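Local coordinates for protein neuraminidase (Influenza A virus, PDB 4GDI) that resembles influenza neuraminidases in its six-bladed beta-propeller and is predicted to remove terminal sialic acid from glycoconjugates, although its putative active site has diverged, at residues Thr212-Leu216 / Gly265-Ile271. Coordinates in Å, arbitrary orientation, origin at the centre of the assembly. Residue numbers count along the deposited sequence, not the author numbering.
Sequences TGTNL and GGIQGFI. With CA (calcium ion), chain R; NO3 (nitrate ion), chain B.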
ATOM      1  N   THR A 212      25.703 -23.385   9.474  1.00 19.40           N
ATOM      2  CA  THR A 212      26.725 -23.762   8.526  1.00 17.69           C
ATOM      3  C   THR A 212      27.549 -22.537   8.234  1.00 21.78           C
ATOM      4  O   THR A 212      27.002 -21.450   8.045  1.00 21.71           O
ATOM      5  CB  THR A 212      26.164 -24.262   7.207  1.00 22.55           C
ATOM      6  OG1 THR A 212      25.310 -25.376   7.446  1.00 24.74           O
ATOM      7  CG2 THR A 212      27.331 -24.712   6.279  1.00 16.21           C
ATOM      8  N   GLY A 213      28.862 -22.720   8.233  1.00 18.95           N
ATOM      9  CA  GLY A 213      29.798 -21.656   7.921  1.00 24.07           C
ATOM     10  C   GLY A 213      30.378 -21.748   6.520  1.00 31.53           C
ATOM     11  O   GLY A 213      30.118 -22.697   5.770  1.00 23.41           O
ATOM     12  N   THR A 214      31.146 -20.727   6.161  1.00 24.55           N
ATOM     13  CA  THR A 214      31.921 -20.727   4.928  1.00 20.95           C
ATOM     14  C   THR A 214      33.359 -20.430   5.322  1.00 24.42           C
ATOM     15  O   THR A 214      33.633 -19.421   5.972  1.00 23.39           O
ATOM     16  CB  THR A 214      31.410 -19.682   3.954  1.00 20.00           C
ATOM     17  OG1 THR A 214      30.097 -20.038   3.513  1.00 22.38           O
ATOM     18  CG2 THR A 214      32.350 -19.564   2.706  1.00 22.31           C
ATOM     19  N   ASN A 215      34.268 -21.339   4.991  1.00 23.24           N
ATOM     20  CA  ASN A 215      35.681 -21.150   5.291  1.00 21.35           C
ATOM     21  C   ASN A 215      36.376 -20.540   4.077  1.00 25.94           C
ATOM     22  O   ASN A 215      36.559 -21.206   3.067  1.00 27.44           O
ATOM     23  CB  ASN A 215      36.340 -22.483   5.672  1.00 20.51           C
ATOM     24  CG  ASN A 215      37.774 -22.320   6.163  1.00 25.17           C
ATOM     25  OD1 ASN A 215      38.495 -21.421   5.733  1.00 25.08           O
ATOM     26  ND2 ASN A 215      38.189 -23.197   7.062  1.00 26.86           N
ATOM     27  N   LEU A 216      36.758 -19.270   4.190  1.00 25.82           N
ATOM     28  CA  LEU A 216      37.332 -18.523   3.069  1.00 25.95           C
ATOM     29  C   LEU A 216      38.855 -18.665   2.998  1.00 28.40           C
ATOM     30  O   LEU A 216      39.510 -18.127   2.099  1.00 32.91           O
ATOM     31  CB  LEU A 216      36.986 -17.037   3.208  1.00 25.49           C
ATOM     32  CG  LEU A 216      35.509 -16.658   3.108  1.00 24.30           C
ATOM     33  CD1 LEU A 216      35.349 -15.135   3.219  1.00 27.91           C
ATOM     34  CD2 LEU A 216      34.903 -17.165   1.813  1.00 26.00           C
ATOM     35  N   GLY A 265      38.876 -18.797  -0.506  1.00 28.97           N
ATOM     36  CA  GLY A 265      37.650 -18.251  -1.063  1.00 27.24           C
ATOM     37  C   GLY A 265      36.442 -19.108  -0.703  1.00 29.94           C
ATOM     38  O   GLY A 265      36.551 -20.082   0.044  1.00 28.37           O
ATOM     39  N   GLY A 266      35.283 -18.736  -1.233  1.00 24.79           N
ATOM     40  CA  GLY A 266      34.067 -19.460  -0.962  1.00 30.15           C
ATOM     41  C   GLY A 266      32.836 -18.583  -1.061  1.00 31.18           C
ATOM     42  O   GLY A 266      32.906 -17.400  -1.414  1.00 25.85           O
ATOM     43  N   ILE A 267      31.693 -19.180  -0.748  1.00 27.60           N
ATOM     44  CA  ILE A 267      30.418 -18.516  -0.918  1.00 22.11           C
ATOM     45  C   ILE A 267      29.429 -19.057   0.117  1.00 28.71           C
ATOM     46  O   ILE A 267      29.453 -20.241   0.441  1.00 20.03           O
ATOM     47  CB  ILE A 267      29.899 -18.709  -2.351  1.00 21.30           C
ATOM     48  CG1 ILE A 267      28.739 -17.744  -2.624  1.00 24.75           C
ATOM     49  CG2 ILE A 267      29.514 -20.161  -2.578  1.00 23.86           C
ATOM     50  CD1 ILE A 267      28.324 -17.641  -4.076  1.00 33.55           C
ATOM     51  N   GLN A 268      28.603 -18.174   0.680  1.00 20.56           N
ATOM     52  CA  GLN A 268      27.629 -18.578   1.701  1.00 16.27           C
ATOM     53  C   GLN A 268      26.793 -19.758   1.236  1.00 19.52           C
ATOM     54  O   GLN A 268      26.266 -19.763   0.118  1.00 21.73           O
ATOM     55  CB  GLN A 268      26.704 -17.403   2.032  1.00 21.05           C
ATOM     56  CG  GLN A 268      25.788 -17.624   3.239  1.00 16.26           C
ATOM     57  CD  GLN A 268      25.277 -16.301   3.799  1.00 18.11           C
ATOM     58  OE1 GLN A 268      25.180 -15.312   3.076  1.00 22.43           O
ATOM     59  NE2 GLN A 268      24.969 -16.281   5.083  1.00 19.33           N
ATOM     60  N   GLY A 269      26.668 -20.755   2.106  1.00 20.99           N
ATOM     61  CA  GLY A 269      25.876 -21.936   1.824  1.00 19.05           C
ATOM     62  C   GLY A 269      25.496 -22.705   3.082  1.00 24.12           C
ATOM     63  O   GLY A 269      25.907 -22.353   4.182  1.00 18.74           O
ATOM     64  N   PHE A 270      24.724 -23.771   2.908  1.00 23.88           N
ATOM     65  CA  PHE A 270      24.118 -24.473   4.035  1.00 19.67           C
ATOM     66  C   PHE A 270      24.197 -25.995   3.923  1.00 24.02           C
ATOM     67  O   PHE A 270      24.264 -26.543   2.820  1.00 19.91           O
ATOM     68  CB  PHE A 270      22.643 -24.067   4.152  1.00 17.00           C
ATOM     69  CG  PHE A 270      21.772 -24.555   3.013  1.00 16.00           C
ATOM     70  CD1 PHE A 270      21.177 -25.797   3.066  1.00 22.18           C
ATOM     71  CD2 PHE A 270      21.535 -23.756   1.899  1.00 20.71           C
ATOM     72  CE1 PHE A 270      20.361 -26.245   2.030  1.00 19.84           C
ATOM     73  CE2 PHE A 270      20.718 -24.195   0.858  1.00 20.35           C
ATOM     74  CZ  PHE A 270      20.139 -25.442   0.920  1.00 19.54           C
ATOM     75  N   ILE A 271      24.181 -26.642   5.086  1.00 23.68           N
ATOM     76  CA  ILE A 271      24.031 -28.098   5.232  1.00 18.48           C
ATOM     77  C   ILE A 271      22.958 -28.328   6.297  1.00 20.17           C
ATOM     78  O   ILE A 271      23.075 -27.813   7.407  1.00 20.72           O
ATOM     79  CB  ILE A 271      25.355 -28.758   5.696  1.00 18.78           C
ATOM     80  CG1 ILE A 271      26.420 -28.653   4.594  1.00 16.58           C
ATOM     81  CG2 ILE A 271      25.134 -30.216   6.127  1.00 23.43           C
ATOM     82  CD1 ILE A 271      27.721 -29.346   4.921  1.00 22.36           C
TER
HETATM   83 CA    CA R 509      36.471 -22.216   1.025  1.00 25.49          CA
HETATM   84  N   NO3 B 514      28.847 -13.995   0.789  1.00 53.07           N
HETATM   85  O1  NO3 B 514      27.789 -13.999   1.711  1.00 46.18           O
HETATM   86  O2  NO3 B 514      29.571 -12.812   0.562  1.00 69.53           O
HETATM   87  O3  NO3 B 514      29.172 -15.168   0.098  1.00 26.63           O
HETATM   88  O   HOH W   1      24.008 -26.274   9.704  1.00 25.22           O
HETATM   89  O   HOH W   2      27.757 -20.201   5.172  1.00 20.94           O
HETATM   90  O   HOH W   3      36.690 -23.192  -1.180  1.00 26.33           O
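Thr212, Thr214 and Gly265 carry much of the surface shared by residues 212-216, the end of strand 208-214 and the turn after it, with the loop segment 265-271, which runs back along 212-216 in nearly the opposite direction. Thr212 directs its side chain at the loop, where its OG1 accepts a hydrogen bond from Ile271 N (2.9 Å); water 1 connects the same hydroxyl to Ile271 O, while Thr212 CG2 rests 3.5 Å from Gly269 O. Two residues on, Thr214 also faces the loop, its OG1 3.1 Å from Ile267 O and joined through water 2 to Gly269 O. The strand's backbone is already paired within its own four-stranded antiparallel blade of the neuraminidase beta-propeller (Thr212 with Thr201), so the loop, which leads from this blade towards strand 277-281, is held here by threonine side chains and water, not as a further strand. Beyond the strand end, Gly265 N donates to Leu216 O (2.8 Å), and Asn215 O and Gly265 O bind the calcium ion at 2.3 and 2.4 Å, with Asp219, Asp245, Gly263 and a water completing the site. At Gly266, with phi at 152°, a CB would press on the carbonyl oxygen of Gly265 and clash with Thr214 CG2.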